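Local coordinates for glutamate racemase (Escherichia coli, PDB 2JFN), which belongs to the Asp/Glu/hydantoin racemase family and holds glutamic acid in a buried pocket between two alpha/beta regions of the chain, at residues Ala91-Ser96 against Gly203-Pro208; Phe27-Gly32 against Val56-Gly61. All coordinates share one frame; numbering follows the deposited sequence.

Contact 1: Ala91-Ser96 against Gly203-Pro208; sequences ACNTAS and GCTHFP. With GLU (glutamic acid), chain B.
Thr-205 and Ala-91 meet at the head of the glutamic acid pocket, where the loop leaving one sheet and opening into helix 93-106 faces a loop leaving the other. Thr-205 OG1 lies 2.9 Å from Ala-91 O and may donate to it, while accepting from the ligand nitrogen (GLU N) at 2.7 Å. Its chi1 of 66° sets OG1 between the backbone N and the carbonyl carbon, and leaves the methyl CG2 against the backbone of Ala-91 and Cys-92. Nearby, Asn-93 CB lies 3.5 Å from Gly-203 O. The alpha-carboxylate of the ligand bridges the two segments. GLU O takes the backbone N-H of Asn-93 at 2.8 Å (N-H...O 158°) and that of Thr-205 at 3.0 Å (161°), while GLU OXT accepts hydrogen bonds from N and OG1 of Thr-94. The start of helix 93-106 would be expected to favour this negative charge. His-206 ND1 accepts from GLU N at 2.8 Å, with the ligand nitrogen in the plane of the ring at its edge. The two cysteine sulfur atoms lie on opposite sides of GLU CA, Cys-204 SG at 3.5 Å and Cys-92 SG at 4.4 Å. Around the site, Glu-170 of helix 163-174 bonds His-206 NE2 as a second-shell partner, Asp-28 of strand 21-28 touches Cys-92, Thr-205 and His-206, and Val-36 of helix 33-43 packs on Ala-91 and Thr-205.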
ATOM      1  N   ALA A  91       3.917  -1.804  -2.664  1.00 26.82           N
ATOM      2  CA  ALA A  91       2.756  -1.748  -1.769  1.00 27.63           C
ATOM      3  C   ALA A  91       2.115  -0.379  -1.870  1.00 28.11           C
ATOM      4  O   ALA A  91       1.976   0.336  -0.877  1.00 27.96           O
ATOM      5  CB  ALA A  91       3.197  -2.023  -0.339  1.00 27.04           C
ATOM      6  N   CYS A  92       1.711  -0.046  -3.092  1.00 29.18           N
ATOM      7  CA  CYS A  92       1.129   1.243  -3.418  1.00 30.48           C
ATOM      8  C   CYS A  92       0.216   1.069  -4.637  1.00 31.39           C
ATOM      9  O   CYS A  92       0.694   0.759  -5.725  1.00 31.00           O
ATOM     10  CB  CYS A  92       2.284   2.198  -3.744  1.00 30.27           C
ATOM     11  SG  CYS A  92       1.862   3.805  -4.399  1.00 30.88           S
ATOM     12  N   ASN A  93      -1.090   1.271  -4.459  1.00 32.97           N
ATOM     13  CA  ASN A  93      -2.044   1.125  -5.564  1.00 34.50           C
ATOM     14  C   ASN A  93      -1.824   2.113  -6.706  1.00 35.02           C
ATOM     15  O   ASN A  93      -1.909   1.743  -7.880  1.00 35.62           O
ATOM     16  CB  ASN A  93      -3.486   1.261  -5.060  1.00 35.30           C
ATOM     17  CG  ASN A  93      -3.888   0.143  -4.127  1.00 36.40           C
ATOM     18  OD1 ASN A  93      -3.523   0.137  -2.946  1.00 37.59           O
ATOM     19  ND2 ASN A  93      -4.642  -0.820  -4.650  1.00 36.95           N
ATOM     20  N   THR A  94      -1.549   3.368  -6.366  1.00 35.16           N
ATOM     21  CA  THR A  94      -1.328   4.395  -7.377  1.00 36.16           C
ATOM     22  C   THR A  94      -0.049   4.180  -8.180  1.00 36.39           C
ATOM     23  O   THR A  94       0.202   4.887  -9.151  1.00 37.04           O
ATOM     24  CB  THR A  94      -1.273   5.806  -6.745  1.00 36.42           C
ATOM     25  OG1 THR A  94      -0.317   5.819  -5.673  1.00 36.99           O
ATOM     26  CG2 THR A  94      -2.634   6.196  -6.204  1.00 36.28           C
ATOM     27  N   ALA A  95       0.762   3.209  -7.781  1.00 36.62           N
ATOM     28  CA  ALA A  95       2.007   2.946  -8.503  1.00 37.07           C
ATOM     29  C   ALA A  95       2.052   1.561  -9.128  1.00 37.26           C
ATOM     30  O   ALA A  95       2.572   1.394 -10.229  1.00 37.43           O
ATOM     31  CB  ALA A  95       3.210   3.130  -7.573  1.00 36.87           C
ATOM     32  N   SER A  96       1.501   0.573  -8.434  1.00 37.85           N
ATOM     33  CA  SER A  96       1.524  -0.798  -8.922  1.00 38.98           C
ATOM     34  C   SER A  96       1.191  -0.955 -10.394  1.00 39.55           C
ATOM     35  O   SER A  96       2.080  -1.165 -11.217  1.00 40.03           O
ATOM     36  CB  SER A  96       0.585  -1.681  -8.104  1.00 38.43           C
ATOM     37  OG  SER A  96       1.257  -2.228  -6.985  1.00 39.50           O
ATOM     38  N   GLY A 203      -8.834  -0.068  -1.042  1.00 25.47           N
ATOM     39  CA  GLY A 203      -8.021  -0.059  -2.248  1.00 26.68           C
ATOM     40  C   GLY A 203      -6.895   0.956  -2.232  1.00 27.26           C
ATOM     41  O   GLY A 203      -6.464   1.448  -3.272  1.00 28.58           O
ATOM     42  N   CYS A 204      -6.444   1.292  -1.034  1.00 27.73           N
ATOM     43  CA  CYS A 204      -5.333   2.213  -0.848  1.00 27.40           C
ATOM     44  C   CYS A 204      -4.587   1.602   0.331  1.00 26.65           C
ATOM     45  O   CYS A 204      -5.183   1.359   1.381  1.00 26.53           O
ATOM     46  CB  CYS A 204      -5.843   3.612  -0.509  1.00 28.28           C
ATOM     47  SG  CYS A 204      -4.548   4.857  -0.477  1.00 29.75           S
ATOM     48  N   THR A 205      -3.295   1.329   0.168  1.00 25.96           N
ATOM     49  CA  THR A 205      -2.535   0.709   1.254  1.00 25.54           C
ATOM     50  C   THR A 205      -2.456   1.575   2.512  1.00 25.02           C
ATOM     51  O   THR A 205      -2.053   1.105   3.578  1.00 25.08           O
ATOM     52  CB  THR A 205      -1.105   0.312   0.796  1.00 25.97           C
ATOM     53  OG1 THR A 205      -0.344   1.487   0.493  1.00 25.47           O
ATOM     54  CG2 THR A 205      -1.178  -0.566  -0.449  1.00 26.26           C
ATOM     55  N   HIS A 206      -2.840   2.841   2.397  1.00 25.00           N
ATOM     56  CA  HIS A 206      -2.847   3.724   3.564  1.00 25.50           C
ATOM     57  C   HIS A 206      -4.054   3.427   4.464  1.00 25.23           C
ATOM     58  O   HIS A 206      -3.989   3.570   5.692  1.00 24.85           O
ATOM     59  CB  HIS A 206      -2.949   5.195   3.144  1.00 25.48           C
ATOM     60  CG  HIS A 206      -1.630   5.872   2.928  1.00 25.77           C
ATOM     61  ND1 HIS A 206      -0.844   5.644   1.818  1.00 26.12           N
ATOM     62  CD2 HIS A 206      -0.980   6.805   3.663  1.00 26.12           C
ATOM     63  CE1 HIS A 206       0.231   6.410   1.877  1.00 26.27           C
ATOM     64  NE2 HIS A 206       0.171   7.124   2.986  1.00 25.97           N
ATOM     65  N   PHE A 207      -5.154   3.008   3.849  1.00 25.12           N
ATOM     66  CA  PHE A 207      -6.393   2.785   4.590  1.00 24.78           C
ATOM     67  C   PHE A 207      -6.426   1.725   5.684  1.00 24.23           C
ATOM     68  O   PHE A 207      -7.031   1.957   6.728  1.00 24.49           O
ATOM     69  CB  PHE A 207      -7.555   2.612   3.595  1.00 24.50           C
ATOM     70  CG  PHE A 207      -7.772   3.821   2.703  1.00 24.94           C
ATOM     71  CD1 PHE A 207      -8.673   3.769   1.638  1.00 24.92           C
ATOM     72  CD2 PHE A 207      -7.059   5.007   2.916  1.00 25.02           C
ATOM     73  CE1 PHE A 207      -8.861   4.871   0.799  1.00 24.91           C
ATOM     74  CE2 PHE A 207      -7.240   6.115   2.083  1.00 24.68           C
ATOM     75  CZ  PHE A 207      -8.140   6.046   1.024  1.00 24.50           C
ATOM     76  N   PRO A 208      -5.787   0.555   5.480  1.00 24.05           N
ATOM     77  CA  PRO A 208      -5.827  -0.444   6.555  1.00 23.79           C
ATOM     78  C   PRO A 208      -5.282   0.137   7.867  1.00 23.75           C
ATOM     79  O   PRO A 208      -5.636  -0.316   8.955  1.00 23.71           O
ATOM     80  CB  PRO A 208      -4.949  -1.568   6.009  1.00 23.37           C
ATOM     81  CG  PRO A 208      -5.225  -1.509   4.544  1.00 23.62           C
ATOM     82  CD  PRO A 208      -5.167  -0.010   4.264  1.00 23.52           C
TER
HETATM   83  N   GLU B1287      -0.312   4.065  -0.414  1.00 27.57           N
HETATM   84  CA  GLU B1287      -1.180   4.785  -1.350  1.00 28.20           C
HETATM   85  C   GLU B1287      -1.606   3.828  -2.448  1.00 28.44           C
HETATM   86  O   GLU B1287      -1.853   2.600  -2.166  1.00 28.04           O
HETATM   87  CB  GLU B1287      -0.421   5.981  -1.945  1.00 28.42           C
HETATM   88  CG  GLU B1287      -1.310   7.245  -1.931  1.00 28.59           C
HETATM   89  CD  GLU B1287      -0.698   8.352  -2.780  1.00 29.41           C
HETATM   90  OE1 GLU B1287      -1.429   9.135  -3.381  1.00 29.10           O
HETATM   91  OE2 GLU B1287       0.527   8.479  -2.864  1.00 28.72           O
HETATM   92  OXT GLU B1287      -1.732   4.243  -3.647  1.00 29.50           O

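Contact 2: Phe27-Gly32 against Val56-Gly61; sequences FDSGVG and VAFPYG. With GLU (glutamic acid), chain B.
Ser-29 fits between the aromatic side chains of Tyr-60 and Phe-58. Its CB sits over the face of the Tyr-60 ring, 3.9 Å from the ring centroid and 13° off the normal, a CH-pi contact. Its OG instead meets the edge of Phe-58, 3.4 Å from CD1. With OG between the backbone N and the carbonyl carbon (chi1 58°), the hydroxyl also donates to the ligand oxygen GLU OE2 at 2.6 Å. The same oxygen accepts from the backbone N of Tyr-60 at 2.9 Å, and Gly-61 N holds GLU OE1, so three bonds grip the distal carboxylate and restrict its rotation. A cis peptide joins Phe-58 to Pro-59, whose CB lies over one face of the phenylalanine ring. At its far end Tyr-60 reaches Phe-27 tip to tip, OH standing 3.3 Å from CZ near the plane of the Phe-27 ring, while Asp-54 hydrogen-bonds the phenol. Next to Ser-29, Asp-28 OD1 accepts from Gly-30 N in an Asx turn, and its OD2 accepts from GLU N at 2.8 Å. Together these form a pocket at the C-terminal ends of the parallel strands 21-28 and 48-53, the usual place for a binding site in alpha/beta folds.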
ATOM      1  N   PHE A  27       7.931  -0.994  -0.923  1.00 22.82           N
ATOM      2  CA  PHE A  27       7.876   0.402  -1.354  1.00 23.33           C
ATOM      3  C   PHE A  27       6.485   1.026  -1.385  1.00 23.64           C
ATOM      4  O   PHE A  27       5.499   0.364  -1.697  1.00 24.06           O
ATOM      5  CB  PHE A  27       8.471   0.535  -2.761  1.00 23.65           C
ATOM      6  CG  PHE A  27       8.238   1.886  -3.395  1.00 24.66           C
ATOM      7  CD1 PHE A  27       9.075   2.962  -3.106  1.00 24.66           C
ATOM      8  CD2 PHE A  27       7.144   2.096  -4.229  1.00 24.42           C
ATOM      9  CE1 PHE A  27       8.825   4.228  -3.636  1.00 24.95           C
ATOM     10  CE2 PHE A  27       6.882   3.360  -4.765  1.00 24.93           C
ATOM     11  CZ  PHE A  27       7.722   4.428  -4.467  1.00 25.18           C
ATOM     12  N   ASP A  28       6.425   2.315  -1.066  1.00 23.82           N
ATOM     13  CA  ASP A  28       5.185   3.087  -1.109  1.00 23.43           C
ATOM     14  C   ASP A  28       5.559   4.552  -1.202  1.00 23.59           C
ATOM     15  O   ASP A  28       6.709   4.924  -0.961  1.00 23.62           O
ATOM     16  CB  ASP A  28       4.330   2.897   0.150  1.00 23.14           C
ATOM     17  CG  ASP A  28       3.003   3.652   0.062  1.00 23.57           C
ATOM     18  OD1 ASP A  28       2.529   4.199   1.082  1.00 23.23           O
ATOM     19  OD2 ASP A  28       2.427   3.701  -1.044  1.00 24.14           O
ATOM     20  N   SER A  29       4.583   5.382  -1.546  1.00 23.49           N
ATOM     21  CA  SER A  29       4.794   6.818  -1.637  1.00 23.63           C
ATOM     22  C   SER A  29       4.907   7.386  -0.213  1.00 23.67           C
ATOM     23  O   SER A  29       5.565   8.402   0.011  1.00 23.60           O
ATOM     24  CB  SER A  29       3.616   7.463  -2.361  1.00 23.55           C
ATOM     25  OG  SER A  29       2.413   7.172  -1.675  1.00 24.80           O
ATOM     26  N   GLY A  30       4.268   6.718   0.744  1.00 23.60           N
ATOM     27  CA  GLY A  30       4.315   7.171   2.123  1.00 23.98           C
ATOM     28  C   GLY A  30       4.300   6.064   3.159  1.00 23.76           C
ATOM     29  O   GLY A  30       5.080   5.111   3.072  1.00 24.03           O
ATOM     30  N   VAL A  31       3.405   6.172   4.140  1.00 23.50           N
ATOM     31  CA  VAL A  31       3.319   5.174   5.201  1.00 23.42           C
ATOM     32  C   VAL A  31       2.417   3.970   4.892  1.00 23.39           C
ATOM     33  O   VAL A  31       2.488   2.957   5.584  1.00 22.93           O
ATOM     34  CB  VAL A  31       2.838   5.807   6.547  1.00 24.04           C
ATOM     35  CG1 VAL A  31       3.823   6.879   7.008  1.00 24.26           C
ATOM     36  CG2 VAL A  31       1.445   6.416   6.390  1.00 24.22           C
ATOM     37  N   GLY A  32       1.580   4.075   3.864  1.00 23.03           N
ATOM     38  CA  GLY A  32       0.679   2.977   3.538  1.00 23.53           C
ATOM     39  C   GLY A  32       1.377   1.638   3.362  1.00 23.94           C
ATOM     40  O   GLY A  32       0.829   0.592   3.709  1.00 23.61           O
ATOM     41  N   VAL A  56       9.484  12.700  -1.114  1.00 25.66           N
ATOM     42  CA  VAL A  56       9.764  13.812  -2.024  1.00 26.16           C
ATOM     43  C   VAL A  56       8.652  14.037  -3.057  1.00 26.34           C
ATOM     44  O   VAL A  56       8.304  15.180  -3.367  1.00 26.27           O
ATOM     45  CB  VAL A  56      11.105  13.588  -2.779  1.00 26.47           C
ATOM     46  CG1 VAL A  56      11.229  14.556  -3.960  1.00 26.82           C
ATOM     47  CG2 VAL A  56      12.274  13.794  -1.824  1.00 26.75           C
ATOM     48  N   ALA A  57       8.088  12.954  -3.582  1.00 25.69           N
ATOM     49  CA  ALA A  57       7.050  13.086  -4.591  1.00 25.62           C
ATOM     50  C   ALA A  57       5.647  12.715  -4.108  1.00 25.80           C
ATOM     51  O   ALA A  57       4.690  12.786  -4.875  1.00 25.99           O
ATOM     52  CB  ALA A  57       7.421  12.272  -5.823  1.00 25.61           C
ATOM     53  N   PHE A  58       5.521  12.316  -2.845  1.00 25.66           N
ATOM     54  CA  PHE A  58       4.207  11.986  -2.291  1.00 25.94           C
ATOM     55  C   PHE A  58       3.409  13.289  -2.350  1.00 26.23           C
ATOM     56  O   PHE A  58       3.954  14.349  -2.046  1.00 26.27           O
ATOM     57  CB  PHE A  58       4.332  11.548  -0.828  1.00 25.77           C
ATOM     58  CG  PHE A  58       3.010  11.399  -0.128  1.00 26.33           C
ATOM     59  CD1 PHE A  58       2.305  10.199  -0.187  1.00 26.01           C
ATOM     60  CD2 PHE A  58       2.444  12.480   0.545  1.00 26.14           C
ATOM     61  CE1 PHE A  58       1.052  10.076   0.412  1.00 26.79           C
ATOM     62  CE2 PHE A  58       1.187  12.367   1.149  1.00 27.07           C
ATOM     63  CZ  PHE A  58       0.491  11.165   1.082  1.00 27.22           C
ATOM     64  N   PRO A  59       2.112  13.233  -2.711  1.00 26.87           N
ATOM     65  CA  PRO A  59       1.301  12.064  -3.072  1.00 27.09           C
ATOM     66  C   PRO A  59       1.350  11.712  -4.559  1.00 27.44           C
ATOM     67  O   PRO A  59       1.424  12.592  -5.421  1.00 26.87           O
ATOM     68  CB  PRO A  59      -0.101  12.479  -2.634  1.00 27.32           C
ATOM     69  CG  PRO A  59      -0.118  13.927  -2.999  1.00 27.45           C
ATOM     70  CD  PRO A  59       1.250  14.421  -2.530  1.00 27.24           C
ATOM     71  N   TYR A  60       1.310  10.414  -4.846  1.00 28.08           N
ATOM     72  CA  TYR A  60       1.341   9.912  -6.219  1.00 29.46           C
ATOM     73  C   TYR A  60      -0.033  10.036  -6.904  1.00 30.92           C
ATOM     74  O   TYR A  60      -0.122  10.146  -8.129  1.00 30.67           O
ATOM     75  CB  TYR A  60       1.788   8.441  -6.222  1.00 28.52           C
ATOM     76  CG  TYR A  60       3.289   8.205  -6.127  1.00 27.75           C
ATOM     77  CD1 TYR A  60       4.168   9.216  -5.715  1.00 27.37           C
ATOM     78  CD2 TYR A  60       3.828   6.954  -6.441  1.00 27.09           C
ATOM     79  CE1 TYR A  60       5.556   8.977  -5.619  1.00 26.91           C
ATOM     80  CE2 TYR A  60       5.194   6.707  -6.351  1.00 27.19           C
ATOM     81  CZ  TYR A  60       6.055   7.717  -5.940  1.00 27.07           C
ATOM     82  OH  TYR A  60       7.406   7.453  -5.855  1.00 25.80           O
ATOM     83  N   GLY A  61      -1.096  10.020  -6.103  1.00 33.00           N
ATOM     84  CA  GLY A  61      -2.445  10.114  -6.642  1.00 35.24           C
ATOM     85  C   GLY A  61      -2.663  11.201  -7.681  1.00 37.04           C
ATOM     86  O   GLY A  61      -3.389  11.001  -8.655  1.00 37.85           O
TER
HETATM   87  N   GLU B1287      -0.312   4.065  -0.414  1.00 27.57           N
HETATM   88  CA  GLU B1287      -1.180   4.785  -1.350  1.00 28.20           C
HETATM   89  C   GLU B1287      -1.606   3.828  -2.448  1.00 28.44           C
HETATM   90  O   GLU B1287      -1.853   2.600  -2.166  1.00 28.04           O
HETATM   91  CB  GLU B1287      -0.421   5.981  -1.945  1.00 28.42           C
HETATM   92  CG  GLU B1287      -1.310   7.245  -1.931  1.00 28.59           C
HETATM   93  CD  GLU B1287      -0.698   8.352  -2.780  1.00 29.41           C
HETATM   94  OE1 GLU B1287      -1.429   9.135  -3.381  1.00 29.10           O
HETATM   95  OE2 GLU B1287       0.527   8.479  -2.864  1.00 28.72           O
HETATM   96  OXT GLU B1287      -1.732   4.243  -3.647  1.00 29.50           O

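In the fold
Both segments of contact 2 precede those of contact 1, and the contact centres lie about 9 Å apart around one glutamic acid. Segments 27-32, 56-61 and 91-96 all come at the C-terminal ends of strands 21-28, 48-53 and 87-90, which run parallel in the mixed sheet. The fourth, 203-208, follows strand 199-202 of the separate parallel sheet. Contact 2 is therefore built from one sheet region, whereas contact 1 spans the two sheets, and the ligand is held between them. The contacts touch directly, Cys-92 CB lying 3.1 Å from Asp-28 OD2. Between them they gather all twelve pocket residues, contact 1 at one end of the ligand and contact 2 chiefly at the other.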